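Local atomic coordinates of putative vitamin-B12 independent methionine synthase family protein (PDB entry 1YPX), a protein that probably transfers a methyl group from a folate to homocysteine in a zinc-dependent, cobalamin-independent manner. Residues A[108-113]-A[169-174]. Residues are numbered along the deposited sequence; the frame is centred on the assembly and turned at random.
Sequences PIDFTT and YQKAIQ
Asp-110, the last residue of strand 108-110, reaches over to helix 158-178 with its carboxylate and forms a salt bridge with Lys-171, OD1 lying 3.0 Å from NZ. Its CG is anti to the backbone N, beside the carbonyl carbon (chi1 -166°), and OD1 also takes a weak bond from the next amide, Phe-111 N, at 2.8 Å and a bent 143°. One oxygen thus serves both the chain that carries it and the helix facing it. Bends at chi3 (-89°) and chi4 bring the lysine's NZ to OD1, though at 2.60 Å resolution the exact course of this tip is doubtful.

At Phe-111 the chain has left the strand and the contact turns apolar. Its CB comes within 4.3 Å of Lys-171 CB, and its ring lies with one face against the helix backbone at Ala-172. The CA of that alanine sits 3.8 Å from the ring centroid, displaced toward the rim, a CH-pi contact with the main chain itself. Ala-172 CB is 3.5 Å from Phe-111 CD2. Lys-171 O lies over the same face of the ring as Ala-172 CA.

Phe-111 carries on along helix 158-178 to Ala-175, while Ile-109 packs one to two turns earlier, on Leu-165 and Ala-168. Asp-110 is tied through its backbone to Asp-80. Together they lay this strand and the loop after it on helix 158-178, the last helix of the connection from strand 132-138, which leads into strand 183-188, its neighbour in the parallel sheet of the TIM-barrel-like catalytic domain.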
loop_
_atom_site.group_PDB
_atom_site.type_symbol
_atom_site.label_atom_id
_atom_site.label_comp_id
_atom_site.label_asym_id
_atom_site.label_seq_id
_atom_site.Cartn_x
_atom_site.Cartn_y
_atom_site.Cartn_z
ATOM N N PRO A 108 -7.878 17.486 17.629
ATOM C CA PRO A 108 -7.824 17.919 16.232
ATOM C C PRO A 108 -6.706 17.236 15.426
ATOM O O PRO A 108 -5.532 17.367 15.756
ATOM C CB PRO A 108 -7.632 19.431 16.359
ATOM C CG PRO A 108 -6.837 19.556 17.624
ATOM C CD PRO A 108 -7.565 18.602 18.536
ATOM N N ILE A 109 -7.094 16.513 14.374
ATOM C CA ILE A 109 -6.169 15.781 13.500
ATOM C C ILE A 109 -5.111 16.691 12.873
ATOM O O ILE A 109 -5.433 17.749 12.329
ATOM C CB ILE A 109 -6.920 15.085 12.315
ATOM C CG1 ILE A 109 -8.118 14.261 12.822
ATOM C CG2 ILE A 109 -5.956 14.196 11.550
ATOM C CD1 ILE A 109 -7.746 13.037 13.657
ATOM N N ASP A 110 -3.848 16.276 12.926
ATOM C CA ASP A 110 -2.799 17.081 12.332
ATOM C C ASP A 110 -1.502 16.314 12.143
ATOM O O ASP A 110 -1.318 15.228 12.689
ATOM C CB ASP A 110 -2.567 18.335 13.175
ATOM C CG ASP A 110 -1.726 19.377 12.451
ATOM O OD1 ASP A 110 -1.748 19.417 11.202
ATOM O OD2 ASP A 110 -1.058 20.175 13.132
ATOM N N PHE A 111 -0.606 16.886 11.348
ATOM C CA PHE A 111 0.673 16.264 11.073
ATOM C C PHE A 111 1.762 17.306 11.297
ATOM O O PHE A 111 1.637 18.448 10.859
ATOM C CB PHE A 111 0.694 15.756 9.627
ATOM C CG PHE A 111 1.968 15.061 9.238
ATOM C CD1 PHE A 111 3.178 15.761 9.189
ATOM C CD2 PHE A 111 1.964 13.712 8.917
ATOM C CE1 PHE A 111 4.361 15.131 8.829
ATOM C CE2 PHE A 111 3.138 13.072 8.555
ATOM C CZ PHE A 111 4.348 13.787 8.512
ATOM N N THR A 112 2.829 16.909 11.978
ATOM C CA THR A 112 3.930 17.822 12.247
ATOM C C THR A 112 5.257 17.115 12.091
ATOM O O THR A 112 6.057 17.435 11.212
ATOM C CB THR A 112 3.856 18.366 13.674
ATOM O OG1 THR A 112 2.701 19.199 13.803
ATOM C CG2 THR A 112 5.104 19.164 14.000
ATOM N N THR A 113 5.492 16.157 12.970
ATOM C CA THR A 113 6.720 15.393 12.937
ATOM C C THR A 113 6.366 13.932 13.131
ATOM O O THR A 113 6.017 13.511 14.234
ATOM C CB THR A 113 7.658 15.833 14.055
ATOM O OG1 THR A 113 6.938 15.848 15.297
ATOM C CG2 THR A 113 8.212 17.219 13.762
ATOM N N TYR A 169 -3.161 14.627 5.731
ATOM C CA TYR A 169 -2.560 13.811 4.688
ATOM C C TYR A 169 -1.835 14.636 3.620
ATOM O O TYR A 169 -0.786 14.214 3.127
ATOM C CB TYR A 169 -3.603 12.874 4.050
ATOM C CG TYR A 169 -3.605 11.473 4.648
ATOM C CD1 TYR A 169 -2.931 10.423 4.020
ATOM C CD2 TYR A 169 -4.253 11.205 5.859
ATOM C CE1 TYR A 169 -2.903 9.140 4.577
ATOM C CE2 TYR A 169 -4.228 9.917 6.435
ATOM C CZ TYR A 169 -3.550 8.895 5.782
ATOM O OH TYR A 169 -3.515 7.633 6.332
ATOM N N GLN A 170 -2.367 15.799 3.254
ATOM C CA GLN A 170 -1.679 16.624 2.259
ATOM C C GLN A 170 -0.307 16.923 2.845
ATOM O O GLN A 170 0.723 16.730 2.187
ATOM C CB GLN A 170 -2.443 17.924 1.988
ATOM C CG GLN A 170 -3.747 17.733 1.222
ATOM C CD GLN A 170 -4.724 18.884 1.444
ATOM O OE1 GLN A 170 -5.840 18.899 0.903
ATOM N NE2 GLN A 170 -4.311 19.855 2.256
ATOM N N LYS A 171 -0.290 17.347 4.105
ATOM C CA LYS A 171 0.970 17.646 4.772
ATOM C C LYS A 171 1.837 16.393 4.901
ATOM O O LYS A 171 3.059 16.471 4.771
ATOM C CB LYS A 171 0.710 18.271 6.156
ATOM C CG LYS A 171 -0.179 19.535 6.124
ATOM C CD LYS A 171 0.085 20.487 7.301
ATOM C CE LYS A 171 -0.761 20.185 8.548
ATOM N NZ LYS A 171 -2.087 20.941 8.605
ATOM N N ALA A 172 1.219 15.238 5.150
ATOM C CA ALA A 172 1.964 13.980 5.286
ATOM C C ALA A 172 2.693 13.652 3.990
ATOM O O ALA A 172 3.898 13.398 3.976
ATOM C CB ALA A 172 1.016 12.837 5.640
ATOM N N ILE A 173 1.942 13.662 2.897
ATOM C CA ILE A 173 2.500 13.366 1.595
ATOM C C ILE A 173 3.636 14.322 1.256
ATOM O O ILE A 173 4.690 13.909 0.777
ATOM C CB ILE A 173 1.415 13.461 0.517
ATOM C CG1 ILE A 173 0.369 12.380 0.745
ATOM C CG2 ILE A 173 2.033 13.327 -0.836
ATOM C CD1 ILE A 173 -0.787 12.444 -0.202
ATOM N N GLN A 174 3.412 15.604 1.509
ATOM C CA GLN A 174 4.412 16.608 1.225
ATOM C C GLN A 174 5.687 16.286 2.008
ATOM O O GLN A 174 6.802 16.350 1.466
ATOM C CB GLN A 174 3.879 17.996 1.603
ATOM C CG GLN A 174 4.613 19.157 0.949
ATOM C CD GLN A 174 4.619 19.067 -0.569
ATOM O OE1 GLN A 174 3.562 18.962 -1.204
ATOM N NE2 GLN A 174 5.811 19.105 -1.160
#